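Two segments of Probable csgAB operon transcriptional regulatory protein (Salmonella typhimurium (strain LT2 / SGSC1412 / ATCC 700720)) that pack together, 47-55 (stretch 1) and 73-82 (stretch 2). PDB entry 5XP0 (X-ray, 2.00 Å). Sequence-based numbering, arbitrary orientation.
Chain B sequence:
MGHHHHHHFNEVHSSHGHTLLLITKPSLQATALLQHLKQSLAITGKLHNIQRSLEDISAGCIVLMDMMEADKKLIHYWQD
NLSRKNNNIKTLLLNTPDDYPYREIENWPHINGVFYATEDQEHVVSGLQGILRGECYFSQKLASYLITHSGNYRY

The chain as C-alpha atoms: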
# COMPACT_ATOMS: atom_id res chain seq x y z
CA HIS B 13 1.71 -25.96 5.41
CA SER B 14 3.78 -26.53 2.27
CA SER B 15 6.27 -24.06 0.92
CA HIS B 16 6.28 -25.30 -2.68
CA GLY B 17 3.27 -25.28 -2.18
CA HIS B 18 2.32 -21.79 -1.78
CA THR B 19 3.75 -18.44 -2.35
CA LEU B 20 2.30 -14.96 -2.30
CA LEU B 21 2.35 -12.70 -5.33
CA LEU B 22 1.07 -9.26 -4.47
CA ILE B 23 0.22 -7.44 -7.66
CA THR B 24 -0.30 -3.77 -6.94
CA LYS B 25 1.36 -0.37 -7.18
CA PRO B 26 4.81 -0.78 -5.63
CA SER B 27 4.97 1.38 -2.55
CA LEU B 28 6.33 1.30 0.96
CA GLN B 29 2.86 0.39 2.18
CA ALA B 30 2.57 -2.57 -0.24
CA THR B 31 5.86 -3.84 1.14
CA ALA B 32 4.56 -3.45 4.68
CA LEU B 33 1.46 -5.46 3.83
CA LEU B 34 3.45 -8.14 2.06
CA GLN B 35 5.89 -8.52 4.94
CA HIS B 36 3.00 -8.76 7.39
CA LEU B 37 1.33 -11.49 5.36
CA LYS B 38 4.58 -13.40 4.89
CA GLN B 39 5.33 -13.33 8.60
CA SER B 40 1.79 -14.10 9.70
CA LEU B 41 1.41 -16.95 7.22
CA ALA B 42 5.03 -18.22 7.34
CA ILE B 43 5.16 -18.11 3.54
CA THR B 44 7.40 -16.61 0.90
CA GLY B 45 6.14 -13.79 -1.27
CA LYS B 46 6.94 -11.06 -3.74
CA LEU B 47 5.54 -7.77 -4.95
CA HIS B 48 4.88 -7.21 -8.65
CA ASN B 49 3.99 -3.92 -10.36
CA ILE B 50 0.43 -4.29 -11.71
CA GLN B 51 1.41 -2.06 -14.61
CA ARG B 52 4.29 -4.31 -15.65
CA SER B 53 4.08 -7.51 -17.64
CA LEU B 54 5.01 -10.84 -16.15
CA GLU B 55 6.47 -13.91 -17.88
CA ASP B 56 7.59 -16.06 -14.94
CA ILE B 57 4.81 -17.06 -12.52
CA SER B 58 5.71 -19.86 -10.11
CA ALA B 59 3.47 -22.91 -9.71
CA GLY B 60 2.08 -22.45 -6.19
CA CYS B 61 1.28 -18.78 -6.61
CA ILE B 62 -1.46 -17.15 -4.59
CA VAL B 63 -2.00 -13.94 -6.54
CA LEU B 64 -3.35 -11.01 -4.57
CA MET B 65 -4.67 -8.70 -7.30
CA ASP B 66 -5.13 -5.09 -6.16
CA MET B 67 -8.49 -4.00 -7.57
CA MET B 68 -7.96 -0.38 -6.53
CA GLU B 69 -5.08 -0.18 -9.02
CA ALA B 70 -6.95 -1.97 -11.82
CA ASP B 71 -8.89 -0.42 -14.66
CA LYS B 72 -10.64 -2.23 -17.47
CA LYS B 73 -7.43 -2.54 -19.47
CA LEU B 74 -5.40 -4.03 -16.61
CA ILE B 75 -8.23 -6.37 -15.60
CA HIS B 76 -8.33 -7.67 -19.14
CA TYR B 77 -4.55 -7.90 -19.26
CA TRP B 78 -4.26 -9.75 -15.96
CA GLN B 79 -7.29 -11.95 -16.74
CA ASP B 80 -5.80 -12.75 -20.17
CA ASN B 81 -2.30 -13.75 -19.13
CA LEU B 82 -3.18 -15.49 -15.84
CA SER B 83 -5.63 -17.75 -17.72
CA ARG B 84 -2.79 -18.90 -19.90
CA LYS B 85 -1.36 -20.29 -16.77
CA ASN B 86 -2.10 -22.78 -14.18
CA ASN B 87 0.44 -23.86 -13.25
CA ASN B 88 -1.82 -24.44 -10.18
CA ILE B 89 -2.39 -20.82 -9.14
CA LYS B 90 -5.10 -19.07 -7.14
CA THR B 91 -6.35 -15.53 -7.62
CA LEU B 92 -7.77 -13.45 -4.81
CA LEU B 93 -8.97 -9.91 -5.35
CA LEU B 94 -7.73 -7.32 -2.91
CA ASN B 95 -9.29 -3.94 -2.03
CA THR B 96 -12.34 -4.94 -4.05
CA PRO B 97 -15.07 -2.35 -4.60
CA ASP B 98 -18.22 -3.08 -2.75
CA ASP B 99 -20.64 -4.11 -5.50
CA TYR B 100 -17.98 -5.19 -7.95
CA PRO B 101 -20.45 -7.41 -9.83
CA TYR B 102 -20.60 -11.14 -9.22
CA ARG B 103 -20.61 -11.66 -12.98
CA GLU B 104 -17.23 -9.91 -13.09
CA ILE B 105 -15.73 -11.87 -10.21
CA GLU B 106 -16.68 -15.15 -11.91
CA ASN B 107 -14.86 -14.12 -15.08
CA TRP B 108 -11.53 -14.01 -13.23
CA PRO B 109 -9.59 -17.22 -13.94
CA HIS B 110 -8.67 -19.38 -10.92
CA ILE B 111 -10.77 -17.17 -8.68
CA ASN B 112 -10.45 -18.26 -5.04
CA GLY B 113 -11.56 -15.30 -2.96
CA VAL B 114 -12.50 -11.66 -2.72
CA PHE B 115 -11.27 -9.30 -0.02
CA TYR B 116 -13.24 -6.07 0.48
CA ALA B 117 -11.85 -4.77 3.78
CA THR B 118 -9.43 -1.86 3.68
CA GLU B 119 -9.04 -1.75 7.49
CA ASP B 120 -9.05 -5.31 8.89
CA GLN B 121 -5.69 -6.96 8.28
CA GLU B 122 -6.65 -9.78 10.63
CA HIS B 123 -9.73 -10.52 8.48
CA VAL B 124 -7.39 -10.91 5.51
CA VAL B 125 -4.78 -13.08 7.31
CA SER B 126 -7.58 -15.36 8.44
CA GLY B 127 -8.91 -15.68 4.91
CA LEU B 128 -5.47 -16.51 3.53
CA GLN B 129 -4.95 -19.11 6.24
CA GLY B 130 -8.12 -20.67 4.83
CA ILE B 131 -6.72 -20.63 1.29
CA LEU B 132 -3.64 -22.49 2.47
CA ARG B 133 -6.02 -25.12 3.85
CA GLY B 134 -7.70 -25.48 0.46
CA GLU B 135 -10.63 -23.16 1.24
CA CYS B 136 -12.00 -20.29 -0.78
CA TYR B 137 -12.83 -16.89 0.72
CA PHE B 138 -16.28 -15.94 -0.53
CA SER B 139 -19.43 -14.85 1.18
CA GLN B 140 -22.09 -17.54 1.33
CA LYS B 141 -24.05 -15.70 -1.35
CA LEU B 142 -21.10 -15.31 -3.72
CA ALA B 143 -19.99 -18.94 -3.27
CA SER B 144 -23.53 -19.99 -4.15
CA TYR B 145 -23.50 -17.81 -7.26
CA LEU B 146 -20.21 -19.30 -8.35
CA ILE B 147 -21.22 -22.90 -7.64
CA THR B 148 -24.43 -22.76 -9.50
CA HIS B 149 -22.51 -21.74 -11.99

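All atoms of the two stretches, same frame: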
# COMPACT_ATOMS: atom_id res chain seq x y z
N LEU B 47 6.35 -8.87 -4.46
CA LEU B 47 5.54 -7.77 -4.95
C LEU B 47 5.77 -7.65 -6.45
O LEU B 47 6.91 -7.72 -6.90
CB LEU B 47 5.99 -6.50 -4.25
CG LEU B 47 5.14 -5.25 -4.15
CD1 LEU B 47 5.83 -4.29 -3.17
CD2 LEU B 47 5.00 -4.60 -5.50
N HIS B 48 4.72 -7.44 -7.22
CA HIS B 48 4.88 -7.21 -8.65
C HIS B 48 4.05 -6.01 -9.09
O HIS B 48 2.86 -5.93 -8.79
CB HIS B 48 4.49 -8.43 -9.47
CG HIS B 48 4.57 -8.21 -10.95
ND1 HIS B 48 5.72 -8.42 -11.67
CD2 HIS B 48 3.65 -7.76 -11.84
CE1 HIS B 48 5.50 -8.16 -12.95
NE2 HIS B 48 4.25 -7.75 -13.07
N ASN B 49 4.67 -5.11 -9.86
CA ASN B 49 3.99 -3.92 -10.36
C ASN B 49 2.87 -4.31 -11.31
O ASN B 49 3.13 -4.84 -12.40
CB ASN B 49 4.98 -3.03 -11.11
CG ASN B 49 4.42 -1.66 -11.39
OD1 ASN B 49 3.20 -1.48 -11.52
ND2 ASN B 49 5.29 -0.68 -11.44
N ILE B 50 1.63 -3.99 -10.93
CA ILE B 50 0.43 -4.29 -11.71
C ILE B 50 0.48 -3.71 -13.10
O ILE B 50 -0.20 -4.21 -14.02
CB ILE B 50 -0.80 -3.77 -10.95
CG1 ILE B 50 -2.08 -4.27 -11.62
CG2 ILE B 50 -0.79 -2.21 -10.85
CD1 ILE B 50 -3.32 -4.11 -10.74
N GLN B 51 1.26 -2.65 -13.29
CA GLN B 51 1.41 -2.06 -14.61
C GLN B 51 2.54 -2.67 -15.41
O GLN B 51 2.77 -2.24 -16.54
CB GLN B 51 1.56 -0.54 -14.51
CG GLN B 51 0.36 0.07 -13.84
CD GLN B 51 0.14 1.52 -14.20
OE1 GLN B 51 -0.90 1.87 -14.78
NE2 GLN B 51 1.09 2.36 -13.87
N ARG B 52 3.25 -3.66 -14.88
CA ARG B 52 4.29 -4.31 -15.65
C ARG B 52 3.90 -5.74 -15.98
O ARG B 52 3.18 -6.41 -15.23
CB ARG B 52 5.64 -4.25 -14.94
CG ARG B 52 6.18 -2.82 -15.02
CD ARG B 52 7.66 -2.66 -14.74
NE ARG B 52 8.02 -1.24 -14.83
CZ ARG B 52 8.22 -0.59 -15.98
NH1 ARG B 52 8.10 -1.21 -17.14
NH2 ARG B 52 8.54 0.70 -15.96
N SER B 53 4.35 -6.17 -17.16
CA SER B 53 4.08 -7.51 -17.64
C SER B 53 4.83 -8.53 -16.82
O SER B 53 5.83 -8.24 -16.18
CB SER B 53 4.49 -7.64 -19.12
OG SER B 53 5.86 -7.31 -19.31
N LEU B 54 4.33 -9.76 -16.83
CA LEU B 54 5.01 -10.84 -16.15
C LEU B 54 5.05 -12.09 -17.02
O LEU B 54 4.02 -12.49 -17.58
CB LEU B 54 4.32 -11.16 -14.82
CG LEU B 54 4.99 -12.23 -13.97
CD1 LEU B 54 6.53 -12.10 -13.94
CD2 LEU B 54 4.41 -12.16 -12.58
N GLU B 55 6.23 -12.68 -17.13
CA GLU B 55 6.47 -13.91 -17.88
C GLU B 55 6.56 -15.11 -16.95
O GLU B 55 5.97 -16.15 -17.22
CB GLU B 55 7.76 -13.80 -18.70
N LYS B 73 -8.54 -2.03 -18.67
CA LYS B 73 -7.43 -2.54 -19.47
C LYS B 73 -6.60 -3.54 -18.66
O LYS B 73 -6.30 -4.64 -19.13
CB LYS B 73 -6.56 -1.36 -19.92
CG LYS B 73 -7.21 -0.51 -20.99
CD LYS B 73 -6.43 0.79 -21.24
CE LYS B 73 -7.15 1.70 -22.23
NZ LYS B 73 -7.22 1.12 -23.60
N LEU B 74 -6.27 -3.19 -17.43
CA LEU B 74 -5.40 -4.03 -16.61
C LEU B 74 -6.14 -5.29 -16.16
O LEU B 74 -5.53 -6.36 -16.03
CB LEU B 74 -4.90 -3.22 -15.41
CG LEU B 74 -3.78 -2.20 -15.69
CD1 LEU B 74 -3.41 -1.47 -14.42
CD2 LEU B 74 -2.52 -2.82 -16.30
N ILE B 75 -7.44 -5.18 -15.90
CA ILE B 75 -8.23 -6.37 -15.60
C ILE B 75 -8.16 -7.32 -16.77
O ILE B 75 -7.83 -8.50 -16.62
CB ILE B 75 -9.68 -5.96 -15.25
CG1 ILE B 75 -9.71 -5.28 -13.85
CG2 ILE B 75 -10.63 -7.14 -15.35
CD1 ILE B 75 -11.05 -4.63 -13.50
N HIS B 76 -8.42 -6.81 -17.97
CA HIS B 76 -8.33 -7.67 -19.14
C HIS B 76 -6.92 -8.24 -19.30
O HIS B 76 -6.75 -9.40 -19.67
CB HIS B 76 -8.72 -6.89 -20.40
CG HIS B 76 -8.66 -7.72 -21.64
ND1 HIS B 76 -7.75 -7.48 -22.65
CD2 HIS B 76 -9.37 -8.81 -22.02
CE1 HIS B 76 -7.92 -8.37 -23.61
NE2 HIS B 76 -8.89 -9.19 -23.25
N TYR B 77 -5.91 -7.40 -19.12
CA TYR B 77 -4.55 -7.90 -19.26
C TYR B 77 -4.27 -9.00 -18.24
O TYR B 77 -3.84 -10.10 -18.60
CB TYR B 77 -3.53 -6.78 -19.12
CG TYR B 77 -2.15 -7.36 -19.11
CD1 TYR B 77 -1.51 -7.68 -20.29
CD2 TYR B 77 -1.51 -7.64 -17.92
CE1 TYR B 77 -0.26 -8.23 -20.29
CE2 TYR B 77 -0.28 -8.19 -17.91
CZ TYR B 77 0.35 -8.49 -19.11
OH TYR B 77 1.59 -9.03 -19.11
N TRP B 78 -4.57 -8.74 -16.96
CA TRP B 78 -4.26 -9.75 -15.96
C TRP B 78 -5.17 -10.96 -16.08
O TRP B 78 -4.70 -12.08 -15.83
CB TRP B 78 -4.29 -9.15 -14.55
CG TRP B 78 -3.08 -8.34 -14.37
CD1 TRP B 78 -2.99 -6.98 -14.31
CD2 TRP B 78 -1.75 -8.85 -14.33
NE1 TRP B 78 -1.65 -6.61 -14.22
CE2 TRP B 78 -0.88 -7.75 -14.23
CE3 TRP B 78 -1.20 -10.14 -14.37
CZ2 TRP B 78 0.49 -7.89 -14.14
CZ3 TRP B 78 0.16 -10.28 -14.29
CH2 TRP B 78 1.00 -9.16 -14.18
N GLN B 79 -6.45 -10.79 -16.46
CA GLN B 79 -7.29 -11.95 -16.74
C GLN B 79 -6.73 -12.76 -17.91
O GLN B 79 -6.67 -13.99 -17.85
CB GLN B 79 -8.73 -11.55 -17.03
CG GLN B 79 -9.54 -11.20 -15.76
CD GLN B 79 -10.93 -10.68 -16.06
OE1 GLN B 79 -11.25 -10.31 -17.20
NE2 GLN B 79 -11.77 -10.63 -15.04
N ASP B 80 -6.28 -12.07 -18.96
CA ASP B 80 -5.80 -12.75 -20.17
C ASP B 80 -4.54 -13.57 -19.87
O ASP B 80 -4.47 -14.75 -20.18
CB ASP B 80 -5.54 -11.73 -21.28
CG ASP B 80 -5.16 -12.38 -22.62
OD1 ASP B 80 -5.39 -13.59 -22.79
OD2 ASP B 80 -4.63 -11.68 -23.51
N ASN B 81 -3.53 -12.97 -19.24
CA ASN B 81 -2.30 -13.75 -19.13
C ASN B 81 -2.30 -14.71 -17.94
O ASN B 81 -1.62 -15.73 -18.01
CB ASN B 81 -1.07 -12.85 -19.09
CG ASN B 81 -1.16 -11.81 -18.07
OD1 ASN B 81 -2.24 -11.51 -17.58
ND2 ASN B 81 -0.02 -11.24 -17.72
N LEU B 82 -3.10 -14.47 -16.90
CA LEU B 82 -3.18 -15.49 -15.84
C LEU B 82 -3.96 -16.72 -16.28
O LEU B 82 -3.68 -17.83 -15.81
CB LEU B 82 -3.75 -14.87 -14.57
CG LEU B 82 -2.83 -13.84 -13.93
CD1 LEU B 82 -3.49 -13.14 -12.75
CD2 LEU B 82 -1.58 -14.51 -13.45

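A single indole is the largest contributor to this contact: W78, reaching out from a helix, meets a loop edge-on, so that backbone carbonyls and side chains of the first stretch line its rim. The one hydrogen bond between the stretches runs from W78 NE1 to I50 O (2.8 Å, 162°). It illustrates how a tryptophan can be buried without leaving its one polar group unpaired: the acceptor is the carbonyl of I50, a residue within the turn.

The loop is held by its own hydrogen bonds. A type I turn from N49 to R52 is closed by R52 N to N49 O (2.7 Å), and N49 OD1 accepts from Q51 N (2.9 Å). H48 NE2 donates to R52 O (2.8 Å), tying the strand, at H48, to the last residue of the turn; the same NE2 lies 3.7 Å from W78 CH2, the two ring systems steeply inclined.

Apolar side chains fill in around the indole. I50 CG1 packs 3.9 Å from W78 CD1 and 4.2 Å from L74 CD1, one helical turn earlier, while L54 CB sits 3.9 Å from W78 CH2. I50 and W78 are buried, which suits the apolar isoleucine side chain, and the contact covers 364 Å² over both stretches. L74, W78 and Y77 all point toward the loop. At the more exposed margin, the tyrosine hydroxyl comes close to S53, with S53 CB 3.2 Å from Y77 OH.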